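Local coordinates for protein histidine kinase (Paraburkholderia phymatum, PDB 6NB0) that probably acts as a phosphorelay sensor kinase, using ATP to phosphorylate a histidine side chain of a protein, at residues P137-T142 with L158-P163; E148-R153 with L183-V188; V197-D202 with L208-S213; K255-A260 with L278-S283. All coordinates share one frame; numbering follows the deposited sequence.

Interaction 1: residues P137-T142 with L158-P163; sequences PLLDET and LALNTP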
loop_
_atom_site.group_PDB
_atom_site.type_symbol
_atom_site.label_atom_id
_atom_site.label_comp_id
_atom_site.label_asym_id
_atom_site.label_seq_id
_atom_site.Cartn_x
_atom_site.Cartn_y
_atom_site.Cartn_z
ATOM N N PRO A 137 12.626 22.780 -4.350
ATOM C CA PRO A 137 12.595 21.696 -5.347
ATOM C C PRO A 137 11.575 20.622 -5.020
ATOM O O PRO A 137 11.010 20.008 -5.938
ATOM C CB PRO A 137 14.030 21.145 -5.324
ATOM C CG PRO A 137 14.888 22.315 -4.826
ATOM C CD PRO A 137 13.980 22.944 -3.784
ATOM N N LEU A 138 11.290 20.390 -3.735
ATOM C CA LEU A 138 10.220 19.440 -3.411
ATOM C C LEU A 138 8.853 19.939 -3.886
ATOM O O LEU A 138 8.054 19.164 -4.434
ATOM C CB LEU A 138 10.205 19.154 -1.905
ATOM C CG LEU A 138 9.051 18.232 -1.506
ATOM C CD1 LEU A 138 9.118 16.903 -2.252
ATOM C CD2 LEU A 138 9.030 18.008 0.009
ATOM N N LEU A 139 8.559 21.224 -3.666
ATOM C CA LEU A 139 7.320 21.804 -4.160
ATOM C C LEU A 139 7.226 21.706 -5.680
ATOM O O LEU A 139 6.162 21.379 -6.219
ATOM C CB LEU A 139 7.222 23.263 -3.700
ATOM C CG LEU A 139 7.148 23.430 -2.174
ATOM C CD1 LEU A 139 7.342 24.893 -1.775
ATOM C CD2 LEU A 139 5.827 22.898 -1.601
ATOM N N ASP A 140 8.309 22.040 -6.392
ATOM C CA ASP A 140 8.264 21.995 -7.854
ATOM C C ASP A 140 8.083 20.568 -8.356
ATOM O O ASP A 140 7.348 20.325 -9.327
ATOM C CB ASP A 140 9.537 22.598 -8.451
ATOM C CG ASP A 140 9.632 24.109 -8.265
ATOM O OD1 ASP A 140 8.602 24.800 -8.232
ATOM O OD2 ASP A 140 10.762 24.606 -8.179
ATOM N N GLU A 141 8.751 19.608 -7.714
ATOM C CA GLU A 141 8.564 18.205 -8.084
ATOM C C GLU A 141 7.125 17.758 -7.888
ATOM O O GLU A 141 6.593 17.002 -8.706
ATOM C CB GLU A 141 9.504 17.321 -7.266
ATOM C CG GLU A 141 9.348 15.835 -7.541
ATOM C CD GLU A 141 10.475 15.000 -6.935
ATOM O OE1 GLU A 141 10.970 15.360 -5.837
ATOM O OE2 GLU A 141 10.877 13.997 -7.579
ATOM N N THR A 142 6.491 18.190 -6.787
ATOM C CA THR A 142 5.093 17.873 -6.537
ATOM C C THR A 142 4.222 18.367 -7.683
ATOM O O THR A 142 3.374 17.630 -8.213
ATOM C CB THR A 142 4.632 18.514 -5.208
ATOM O OG1 THR A 142 5.452 18.053 -4.109
ATOM C CG2 THR A 142 3.162 18.169 -4.915
ATOM N N LEU A 158 -2.603 23.901 -12.417
ATOM C CA LEU A 158 -1.939 23.910 -11.118
ATOM C C LEU A 158 -1.153 25.200 -10.955
ATOM O O LEU A 158 -0.450 25.625 -11.875
ATOM C CB LEU A 158 -0.994 22.711 -10.963
ATOM C CG LEU A 158 -1.613 21.312 -11.102
ATOM C CD1 LEU A 158 -0.555 20.227 -10.819
ATOM C CD2 LEU A 158 -2.823 21.151 -10.164
ATOM N N ALA A 159 -1.241 25.805 -9.767
ATOM C CA ALA A 159 -0.497 27.025 -9.476
ATOM C C ALA A 159 0.262 26.816 -8.183
ATOM O O ALA A 159 -0.254 26.207 -7.238
ATOM C CB ALA A 159 -1.405 28.273 -9.361
ATOM N N LEU A 160 1.500 27.278 -8.159
ATOM C CA LEU A 160 2.311 27.228 -6.952
ATOM C C LEU A 160 2.557 28.654 -6.507
ATOM O O LEU A 160 3.046 29.478 -7.289
ATOM C CB LEU A 160 3.631 26.493 -7.189
ATOM C CG LEU A 160 4.647 26.544 -6.037
ATOM C CD1 LEU A 160 4.146 25.777 -4.776
ATOM C CD2 LEU A 160 6.008 26.032 -6.531
ATOM N N ASN A 161 2.213 28.944 -5.259
ATOM C CA ASN A 161 2.435 30.255 -4.656
ATOM C C ASN A 161 3.322 30.069 -3.432
ATOM O O ASN A 161 2.863 29.574 -2.398
ATOM C CB ASN A 161 1.105 30.908 -4.281
ATOM C CG ASN A 161 1.288 32.222 -3.557
ATOM O OD1 ASN A 161 2.245 32.951 -3.807
ATOM N ND2 ASN A 161 0.367 32.532 -2.649
ATOM N N THR A 162 4.589 30.462 -3.543
ATOM C CA THR A 162 5.478 30.303 -2.407
ATOM C C THR A 162 6.588 31.332 -2.519
ATOM O O THR A 162 7.027 31.642 -3.636
ATOM C CB THR A 162 6.079 28.894 -2.307
ATOM O OG1 THR A 162 6.871 28.811 -1.118
ATOM C CG2 THR A 162 6.963 28.543 -3.526
ATOM N N PRO A 163 7.000 31.926 -1.398
ATOM C CA PRO A 163 8.248 32.702 -1.370
ATOM C C PRO A 163 9.483 31.845 -1.135
ATOM O O PRO A 163 10.601 32.367 -1.157
ATOM C CB PRO A 163 8.016 33.657 -0.191
ATOM C CG PRO A 163 7.225 32.795 0.796
ATOM C CD PRO A 163 6.276 31.989 -0.110
#

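Interaction 2: residues E148-R153 with L183-V188; sequences EGLAAR and LVTFAV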
loop_
_atom_site.group_PDB
_atom_site.type_symbol
_atom_site.label_atom_id
_atom_site.label_comp_id
_atom_site.label_asym_id
_atom_site.label_seq_id
_atom_site.Cartn_x
_atom_site.Cartn_y
_atom_site.Cartn_z
ATOM N N GLU A 148 1.741 15.749 -14.606
ATOM C CA GLU A 148 1.865 14.652 -15.561
ATOM C C GLU A 148 0.955 13.485 -15.192
ATOM O O GLU A 148 0.459 12.789 -16.089
ATOM C CB GLU A 148 3.326 14.187 -15.660
ATOM C CG GLU A 148 3.658 13.401 -16.943
ATOM C CD GLU A 148 3.230 11.944 -16.878
ATOM O OE1 GLU A 148 3.039 11.431 -15.752
ATOM O OE2 GLU A 148 3.075 11.313 -17.949
ATOM N N GLY A 149 0.710 13.268 -13.904
ATOM C CA GLY A 149 -0.083 12.129 -13.472
ATOM C C GLY A 149 -1.572 12.320 -13.691
ATOM O O GLY A 149 -2.249 11.368 -14.070
ATOM N N LEU A 150 -2.101 13.533 -13.467
ATOM C CA LEU A 150 -3.548 13.719 -13.584
ATOM C C LEU A 150 -4.013 15.108 -14.037
ATOM O O LEU A 150 -4.976 15.198 -14.795
ATOM C CB LEU A 150 -4.239 13.393 -12.252
ATOM C CG LEU A 150 -5.777 13.344 -12.296
ATOM C CD1 LEU A 150 -6.291 12.235 -13.246
ATOM C CD2 LEU A 150 -6.322 13.136 -10.880
ATOM N N ALA A 151 -3.393 16.198 -13.565
ATOM C CA ALA A 151 -3.987 17.519 -13.807
ATOM C C ALA A 151 -4.084 17.836 -15.297
ATOM O O ALA A 151 -5.120 18.332 -15.784
ATOM C CB ALA A 151 -3.189 18.599 -13.071
ATOM N N ALA A 152 -3.014 17.577 -16.051
ATOM C CA ALA A 152 -3.052 17.914 -17.476
ATOM C C ALA A 152 -4.165 17.151 -18.193
ATOM O O ALA A 152 -4.919 17.730 -18.985
ATOM C CB ALA A 152 -1.694 17.638 -18.127
ATOM N N ARG A 153 -4.320 15.860 -17.901
ATOM C CA ARG A 153 -5.332 15.095 -18.612
ATOM C C ARG A 153 -6.746 15.358 -18.097
ATOM O O ARG A 153 -7.709 14.918 -18.736
ATOM C CB ARG A 153 -5.029 13.584 -18.561
ATOM C CG ARG A 153 -5.328 12.917 -17.214
ATOM C CD ARG A 153 -4.704 11.506 -17.184
ATOM N NE ARG A 153 -3.240 11.578 -17.099
ATOM C CZ ARG A 153 -2.423 10.577 -17.424
ATOM N NH1 ARG A 153 -2.928 9.421 -17.853
ATOM N NH2 ARG A 153 -1.105 10.734 -17.327
ATOM N N LEU A 183 -2.027 15.606 -1.344
ATOM C CA LEU A 183 -2.717 16.868 -1.081
ATOM C C LEU A 183 -3.177 17.518 -2.385
ATOM O O LEU A 183 -4.334 17.941 -2.510
ATOM C CB LEU A 183 -1.768 17.794 -0.312
ATOM C CG LEU A 183 -2.309 18.853 0.637
ATOM C CD1 LEU A 183 -2.883 18.161 1.876
ATOM C CD2 LEU A 183 -1.193 19.842 1.005
ATOM N N VAL A 184 -2.276 17.599 -3.378
ATOM C CA VAL A 184 -2.640 18.209 -4.662
ATOM C C VAL A 184 -3.503 17.264 -5.504
ATOM O O VAL A 184 -4.481 17.692 -6.131
ATOM C CB VAL A 184 -1.374 18.643 -5.440
ATOM C CG1 VAL A 184 -1.770 19.351 -6.757
ATOM C CG2 VAL A 184 -0.481 19.593 -4.563
ATOM N N THR A 185 -3.131 15.986 -5.575
ATOM C CA THR A 185 -3.877 15.035 -6.409
ATOM C C THR A 185 -5.338 14.928 -5.962
ATOM O O THR A 185 -6.251 14.837 -6.797
ATOM C CB THR A 185 -3.192 13.668 -6.350
ATOM O OG1 THR A 185 -1.891 13.773 -6.950
ATOM C CG2 THR A 185 -3.990 12.605 -7.106
ATOM N N PHE A 186 -5.577 14.918 -4.653
ATOM C CA PHE A 186 -6.959 14.855 -4.168
ATOM C C PHE A 186 -7.773 16.033 -4.695
ATOM O O PHE A 186 -8.919 15.872 -5.152
ATOM C CB PHE A 186 -6.971 14.829 -2.631
ATOM C CG PHE A 186 -8.371 14.762 -2.048
ATOM C CD1 PHE A 186 -9.085 15.907 -1.792
ATOM C CD2 PHE A 186 -8.966 13.529 -1.806
ATOM C CE1 PHE A 186 -10.398 15.842 -1.294
ATOM C CE2 PHE A 186 -10.262 13.441 -1.307
ATOM C CZ PHE A 186 -10.973 14.594 -1.040
ATOM N N ALA A 187 -7.207 17.241 -4.600
ATOM C CA ALA A 187 -7.918 18.425 -5.073
ATOM C C ALA A 187 -8.184 18.324 -6.564
ATOM O O ALA A 187 -9.292 18.637 -7.025
ATOM C CB ALA A 187 -7.107 19.687 -4.740
ATOM N N VAL A 188 -7.196 17.823 -7.324
ATOM C CA VAL A 188 -7.374 17.636 -8.765
ATOM C C VAL A 188 -8.502 16.644 -9.032
ATOM O O VAL A 188 -9.363 16.880 -9.889
ATOM C CB VAL A 188 -6.053 17.181 -9.417
ATOM C CG1 VAL A 188 -6.295 16.760 -10.877
ATOM C CG2 VAL A 188 -5.027 18.337 -9.345
#

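Interaction 3: residues V197-D202 with L208-S213; sequences VTLDAD and LRATVS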
loop_
_atom_site.group_PDB
_atom_site.type_symbol
_atom_site.label_atom_id
_atom_site.label_comp_id
_atom_site.label_asym_id
_atom_site.label_seq_id
_atom_site.Cartn_x
_atom_site.Cartn_y
_atom_site.Cartn_z
ATOM N N VAL A 197 -6.184 24.663 -9.226
ATOM C CA VAL A 197 -5.785 24.154 -7.910
ATOM C C VAL A 197 -4.491 24.845 -7.503
ATOM O O VAL A 197 -3.502 24.804 -8.239
ATOM C CB VAL A 197 -5.618 22.624 -7.928
ATOM C CG1 VAL A 197 -5.048 22.117 -6.580
ATOM C CG2 VAL A 197 -6.978 21.945 -8.231
ATOM N N THR A 198 -4.490 25.503 -6.345
ATOM C CA THR A 198 -3.330 26.276 -5.912
ATOM C C THR A 198 -2.698 25.598 -4.704
ATOM O O THR A 198 -3.393 25.311 -3.721
ATOM C CB THR A 198 -3.735 27.711 -5.561
ATOM O OG1 THR A 198 -4.227 28.372 -6.732
ATOM C CG2 THR A 198 -2.551 28.493 -4.958
ATOM N N LEU A 199 -1.387 25.348 -4.782
ATOM C CA LEU A 199 -0.589 24.942 -3.631
ATOM C C LEU A 199 0.113 26.181 -3.083
ATOM O O LEU A 199 0.924 26.796 -3.793
ATOM C CB LEU A 199 0.430 23.877 -4.046
ATOM C CG LEU A 199 1.470 23.451 -2.995
ATOM C CD1 LEU A 199 0.789 22.906 -1.751
ATOM C CD2 LEU A 199 2.389 22.394 -3.592
ATOM N N ASP A 200 -0.237 26.581 -1.860
ATOM C CA ASP A 200 0.441 27.663 -1.136
ATOM C C ASP A 200 1.385 27.025 -0.127
ATOM O O ASP A 200 0.977 26.102 0.581
ATOM C CB ASP A 200 -0.550 28.539 -0.360
ATOM C CG ASP A 200 -1.373 29.427 -1.242
ATOM O OD1 ASP A 200 -0.982 29.656 -2.395
ATOM O OD2 ASP A 200 -2.410 29.918 -0.764
ATOM N N ALA A 201 2.620 27.521 -0.027
ATOM C CA ALA A 201 3.533 26.924 0.953
ATOM C C ALA A 201 4.506 27.966 1.473
ATOM O O ALA A 201 5.013 28.780 0.702
ATOM C CB ALA A 201 4.322 25.756 0.357
ATOM N N ASP A 202 4.776 27.928 2.777
ATOM C CA ASP A 202 5.690 28.877 3.412
ATOM C C ASP A 202 6.173 28.248 4.713
ATOM O O ASP A 202 5.657 27.215 5.157
ATOM C CB ASP A 202 5.000 30.233 3.651
ATOM C CG ASP A 202 5.981 31.406 3.767
ATOM O OD1 ASP A 202 7.219 31.199 3.730
ATOM O OD2 ASP A 202 5.504 32.556 3.910
ATOM N N LEU A 208 6.456 24.246 8.861
ATOM C CA LEU A 208 6.135 24.267 7.430
ATOM C C LEU A 208 4.625 24.205 7.268
ATOM O O LEU A 208 3.976 23.336 7.859
ATOM C CB LEU A 208 6.766 23.080 6.702
ATOM C CG LEU A 208 6.270 22.794 5.277
ATOM C CD1 LEU A 208 6.735 23.861 4.272
ATOM C CD2 LEU A 208 6.672 21.386 4.774
ATOM N N ARG A 209 4.070 25.105 6.451
ATOM C CA ARG A 209 2.635 25.167 6.193
ATOM C C ARG A 209 2.412 25.026 4.695
ATOM O O ARG A 209 2.969 25.803 3.915
ATOM C CB ARG A 209 2.035 26.483 6.692
ATOM C CG ARG A 209 2.318 26.774 8.159
ATOM C CD ARG A 209 1.909 28.196 8.537
ATOM N NE ARG A 209 2.484 29.200 7.642
ATOM C CZ ARG A 209 2.469 30.509 7.875
ATOM N NH1 ARG A 209 1.918 30.987 8.983
ATOM N NH2 ARG A 209 3.012 31.344 6.999
ATOM N N ALA A 210 1.619 24.034 4.302
ATOM C CA ALA A 210 1.256 23.813 2.903
ATOM C C ALA A 210 -0.258 23.715 2.830
ATOM O O ALA A 210 -0.861 22.915 3.558
ATOM C CB ALA A 210 1.892 22.536 2.349
ATOM N N THR A 211 -0.871 24.524 1.964
ATOM C CA THR A 211 -2.321 24.562 1.828
ATOM C C THR A 211 -2.663 24.417 0.358
ATOM O O THR A 211 -2.059 25.087 -0.487
ATOM C CB THR A 211 -2.902 25.870 2.378
ATOM O OG1 THR A 211 -2.638 25.941 3.784
ATOM C CG2 THR A 211 -4.407 25.923 2.138
ATOM N N VAL A 212 -3.604 23.527 0.052
ATOM C CA VAL A 212 -4.152 23.408 -1.295
ATOM C C VAL A 212 -5.559 23.989 -1.247
ATOM O O VAL A 212 -6.350 23.628 -0.369
ATOM C CB VAL A 212 -4.142 21.950 -1.788
ATOM C CG1 VAL A 212 -4.927 21.821 -3.071
ATOM C CG2 VAL A 212 -2.704 21.456 -2.011
ATOM N N SER A 213 -5.850 24.945 -2.135
ATOM C CA SER A 213 -7.159 25.575 -2.169
ATOM C C SER A 213 -7.706 25.538 -3.587
ATOM O O SER A 213 -6.963 25.707 -4.559
ATOM C CB SER A 213 -7.121 27.021 -1.647
ATOM O OG SER A 213 -6.265 27.840 -2.418
HETATM O O HOH W 1 -6.886 28.120 -6.859
#

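Interaction 4: residues K255-A260 with L278-S283; sequences KRVAEA and LKFRAS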
loop_
_atom_site.group_PDB
_atom_site.type_symbol
_atom_site.label_atom_id
_atom_site.label_comp_id
_atom_site.label_asym_id
_atom_site.label_seq_id
_atom_site.Cartn_x
_atom_site.Cartn_y
_atom_site.Cartn_z
ATOM N N LYS A 255 -2.537 12.899 6.749
ATOM C CA LYS A 255 -2.685 12.994 8.201
ATOM C C LYS A 255 -1.559 12.261 8.924
ATOM O O LYS A 255 -0.966 12.789 9.882
ATOM C CB LYS A 255 -4.044 12.429 8.618
ATOM C CG LYS A 255 -4.300 12.447 10.138
ATOM C CD LYS A 255 -5.698 11.918 10.453
ATOM C CE LYS A 255 -6.002 11.993 11.954
ATOM N NZ LYS A 255 -5.402 10.851 12.675
ATOM N N ARG A 256 -1.259 11.030 8.492
ATOM C CA ARG A 256 -0.227 10.245 9.166
ATOM C C ARG A 256 1.132 10.924 9.072
ATOM O O ARG A 256 1.883 10.972 10.055
ATOM C CB ARG A 256 -0.161 8.843 8.559
ATOM C CG ARG A 256 -1.071 7.832 9.236
ATOM C CD ARG A 256 -0.634 7.603 10.656
ATOM N NE ARG A 256 -0.315 6.206 10.926
ATOM C CZ ARG A 256 0.631 5.815 11.770
ATOM N NH1 ARG A 256 1.361 6.725 12.403
ATOM N NH2 ARG A 256 0.855 4.516 11.972
ATOM N N VAL A 257 1.468 11.437 7.893
ATOM C CA VAL A 257 2.791 12.014 7.707
ATOM C C VAL A 257 2.887 13.338 8.453
ATOM O O VAL A 257 3.901 13.642 9.081
ATOM C CB VAL A 257 3.087 12.162 6.201
ATOM C CG1 VAL A 257 4.346 13.015 5.963
ATOM C CG2 VAL A 257 3.237 10.782 5.547
ATOM N N ALA A 258 1.813 14.133 8.420
ATOM C CA ALA A 258 1.792 15.375 9.195
ATOM C C ALA A 258 2.005 15.100 10.676
ATOM O O ALA A 258 2.853 15.728 11.329
ATOM C CB ALA A 258 0.467 16.114 8.963
ATOM N N GLU A 259 1.244 14.150 11.236
ATOM C CA GLU A 259 1.344 13.914 12.665
ATOM C C GLU A 259 2.676 13.277 13.028
ATOM O O GLU A 259 3.190 13.522 14.119
ATOM C CB GLU A 259 0.172 13.063 13.148
ATOM C CG GLU A 259 -1.144 13.838 13.005
ATOM C CD GLU A 259 -2.372 13.052 13.414
ATOM O OE1 GLU A 259 -2.235 11.855 13.764
ATOM O OE2 GLU A 259 -3.474 13.650 13.384
ATOM N N ALA A 260 3.264 12.503 12.113
ATOM C CA ALA A 260 4.580 11.922 12.358
ATOM C C ALA A 260 5.664 12.995 12.406
ATOM O O ALA A 260 6.689 12.809 13.078
ATOM C CB ALA A 260 4.900 10.891 11.271
ATOM N N LEU A 278 -7.325 22.040 1.890
ATOM C CA LEU A 278 -6.627 21.032 2.683
ATOM C C LEU A 278 -5.416 21.725 3.291
ATOM O O LEU A 278 -4.660 22.392 2.568
ATOM C CB LEU A 278 -6.160 19.858 1.813
ATOM C CG LEU A 278 -7.209 19.143 0.942
ATOM C CD1 LEU A 278 -6.566 18.030 0.092
ATOM C CD2 LEU A 278 -8.353 18.561 1.821
ATOM N N LYS A 279 -5.232 21.597 4.602
ATOM C CA LYS A 279 -4.160 22.313 5.284
ATOM C C LYS A 279 -3.243 21.280 5.919
ATOM O O LYS A 279 -3.694 20.454 6.723
ATOM C CB LYS A 279 -4.695 23.276 6.342
ATOM C CG LYS A 279 -5.480 24.475 5.751
ATOM C CD LYS A 279 -6.010 25.365 6.865
ATOM C CE LYS A 279 -6.955 26.403 6.313
ATOM N NZ LYS A 279 -7.319 27.412 7.366
ATOM N N PHE A 280 -1.961 21.356 5.572
ATOM C CA PHE A 280 -0.918 20.457 6.055
ATOM C C PHE A 280 0.103 21.276 6.847
ATOM O O PHE A 280 0.532 22.344 6.401
ATOM C CB PHE A 280 -0.292 19.737 4.842
ATOM C CG PHE A 280 0.847 18.796 5.181
ATOM C CD1 PHE A 280 2.151 19.267 5.276
ATOM C CD2 PHE A 280 0.612 17.438 5.364
ATOM C CE1 PHE A 280 3.206 18.386 5.569
ATOM C CE2 PHE A 280 1.668 16.553 5.667
ATOM C CZ PHE A 280 2.950 17.030 5.765
ATOM N N ARG A 281 0.474 20.804 8.042
ATOM C CA ARG A 281 1.550 21.435 8.796
ATOM C C ARG A 281 2.517 20.372 9.291
ATOM O O ARG A 281 2.099 19.285 9.700
ATOM C CB ARG A 281 1.062 22.195 10.056
ATOM C CG ARG A 281 0.036 23.281 9.908
ATOM C CD ARG A 281 -0.138 23.963 11.297
ATOM N NE ARG A 281 -0.494 23.039 12.386
ATOM C CZ ARG A 281 0.346 22.597 13.329
ATOM N NH1 ARG A 281 1.616 22.980 13.338
ATOM N NH2 ARG A 281 -0.081 21.766 14.275
ATOM N N ALA A 282 3.802 20.719 9.324
ATOM C CA ALA A 282 4.838 19.809 9.802
ATOM C C ALA A 282 5.885 20.633 10.525
ATOM O O ALA A 282 6.185 21.749 10.099
ATOM C CB ALA A 282 5.469 19.015 8.636
ATOM N N SER A 283 6.425 20.096 11.622
ATOM C CA SER A 283 7.465 20.797 12.350
ATOM C C SER A 283 8.745 20.806 11.526
ATOM O O SER A 283 9.073 19.835 10.848
ATOM C CB SER A 283 7.707 20.140 13.715
ATOM O OG SER A 283 8.805 20.732 14.359
#

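Interaction 1: residues P137-T142 with L158-P163
Helix 135-154 packs on the edge of the mixed sheet of the kinase's alpha/beta domain, and Leu-139 and Leu-160 make the apolar centre of this contact. Leu-160 lies on strand 157-161, an outermost strand of the sheet within this chain. Its CG is anti to the backbone N (chi1 172°), and the branched end reaches across to the helix. CD1 and CD2 both lie against Leu-139 CB; CD1 of Leu-160 is 4.1 Å from that CB. The contact is van der Waals packing, with no hydrogen bond between the two segments.

Leu-139 continues past Leu-160 toward Thr-162. The two side chains meet tip to tip, with Leu-139 CD1 4.0 Å from Thr-162 OG1 and about as far from its CG2. The Thr-162 hydroxyl has its polar partners in Ala-201 O and Leu-164 N.

On the outer side, Asp-140 crosses Leu-160 at about a right angle. Its OD1 comes to 3.3 Å from Leu-160 CD2, a close polar-to-methyl contact at an exposed residue. OD1 also makes a long, weak ion pair with Arg-136 NE. One turn of the helix is tied by Thr-142 OG1, which bonds Leu-138 O at 2.8 Å.

Strand 196-204 lies beside strand 157-161, and its Ala-201 also touches Leu-139. On another side of the same helix turns, Leu-138 and Thr-142 pack on helix 173-189.

Interaction 2: residues E148-R153 with L183-V188
Leu-150 and Val-188 lie alongside one another, pointing opposite ways, where helix 135-154 meets helix 173-189. From the Leu-150 backbone outward, one methyl of Val-188 is met again and again. Leu-150 CB is 4.2 Å from Val-188 CG1, and Leu-150 CG is nearer, at 3.7 Å. Leu-150 CD2 ends the run at 3.6 Å from the same CG1. This CD2 also comes within loose range of Thr-185, 4.5 Å from its CG2. A chi1 of -171° lays the leucine chain along the valine.

Val-188 CG1 also lies 3.8 Å from Ala-151 CA. The other valine methyl, CG2, is 4.2 Å from Ala-151 CB. The valine thus packs against two successive residues of the first helix. All four touching residues are buried. The Thr-185 hydroxyl bonds Trp-181 O, in its own helix.

The two segment axes approach to 9.5 Å and cross at 31°, running in roughly the same direction. Away from the interface, Arg-153 NH2 bonds Glu-148 O in the plane of its guanidinium.

Both helices cover the sheet here. Leu-158 of strand 157-161 touches Ala-151, Val-184 and Val-188, while Leu-183, Val-184 and Ala-187 rest on Val-212 of strand 207-214.

Interaction 3: residues V197-D202 with L208-S213
Val-197 and Val-212 meet methyl to methyl on the buried side of a beta hairpin, CG1 to CG1 at 3.5 Å. Leu-199 adds to this tight side. Its CD1 reaches Val-212 CG2 at 3.8 Å. Ala-201 and Ala-210 continue the same face as a non-hydrogen-bonded pair.

The backbones are joined by six hydrogen bonds. Three hydrogen-bonded pairs, Thr-198 with Ser-213, Asp-200 with Thr-211 and Asp-202 with Arg-209, each give two. The shortest runs from Asp-200 N to Thr-211 O at 2.7 Å. The Leu-199/Val-212 and Ala-201/Ala-210 pairs alternate with them.

The opposite face carries Thr-198, Asp-200, Asp-202, Arg-209, Thr-211 and Ser-213, and is looser and more polar. Asp-202 and Arg-209 each have more than one conformer. In one of them the two side chains run alongside each other, with Asp-202 OD2 4.1 Å from Arg-209 NH2. That is beyond a salt bridge. A water bonds Thr-198 OG1 at 2.7 Å and gives a weak bond to Ser-213 O.

Strand 157-161 pairs in parallel with strand 196-204, where Asn-161 ND2 also bonds Asp-200 OD1. On the apolar face, helix 173-189 meets Val-197 through Ala-187 and Ala-210 through Leu-180. Helix 135-154 meets Leu-199 through Leu-139 and Leu-208 through Leu-135.

Interaction 4: residues K255-A260 with L278-S283
Ala-258 and Phe-280 form the centre of the contact between helix 252-260 and strand 276-283. Ala-258 CB approaches the ring obliquely and lies 3.5 Å from Phe-280 CE2. The same CB is 3.6 Å from Arg-281 O, so the methyl sits against both the ring and the strand backbone. Val-257 CG1 comes to the ring edge, near its plane, 4.3 Å from Phe-280 CZ. No hydrogen bond links the two segments.

The next shell sets the ring. With chi1 at 178°, Phe-280 swings its ring off the strand to Ala-258. Leu-176 and Ala-179 of helix 173-189 also touch it, so the phenyl is shared by two helices. Backbone bonds from Phe-280 to Ala-210 and from Arg-281 to Ala-264 hold the strand between its two neighbours.

Along helix 252-260, Lys-255 NZ and Glu-259 OE2 form a salt bridge at 3.5 Å. Lys-255 also touches Phe-265 of strand 264-267. In one of its conformers, Arg-256 NH2 bonds Thr-123 OG1, and weakly Thr-119 O, of helix 109-125.

The short segments run 30° apart with axes 7.2 Å from each other. A helix laid on a mixed sheet in this way is consistent with the Bergerat-type (GHKL) alpha/beta sandwich of histidine kinase catalytic domains.

Interactions 1, 3 and 4 all reach one mixed sheet, and interaction 2 joins two of the helices that cover it. Interactions 1 and 3 have centres about 9 Å apart and share a strand border, where Ala-159 O lies 2.8 Å from Leu-199 N. Interactions 3 and 4 are joined likewise, with Ala-210 O 2.8 Å from Phe-280 N. Helix 173-189 of interaction 2 packs on the hairpin of interaction 3, with Ala-187 CB 3.7 Å from Val-197 CG1. It also meets interaction 4, where Leu-183 CD2 lies 3.9 Å from Phe-280 CB. Leu-158 links interactions 1 and 2. Interactions 1 and 4 do not touch, their nearest atoms being about 8 Å apart.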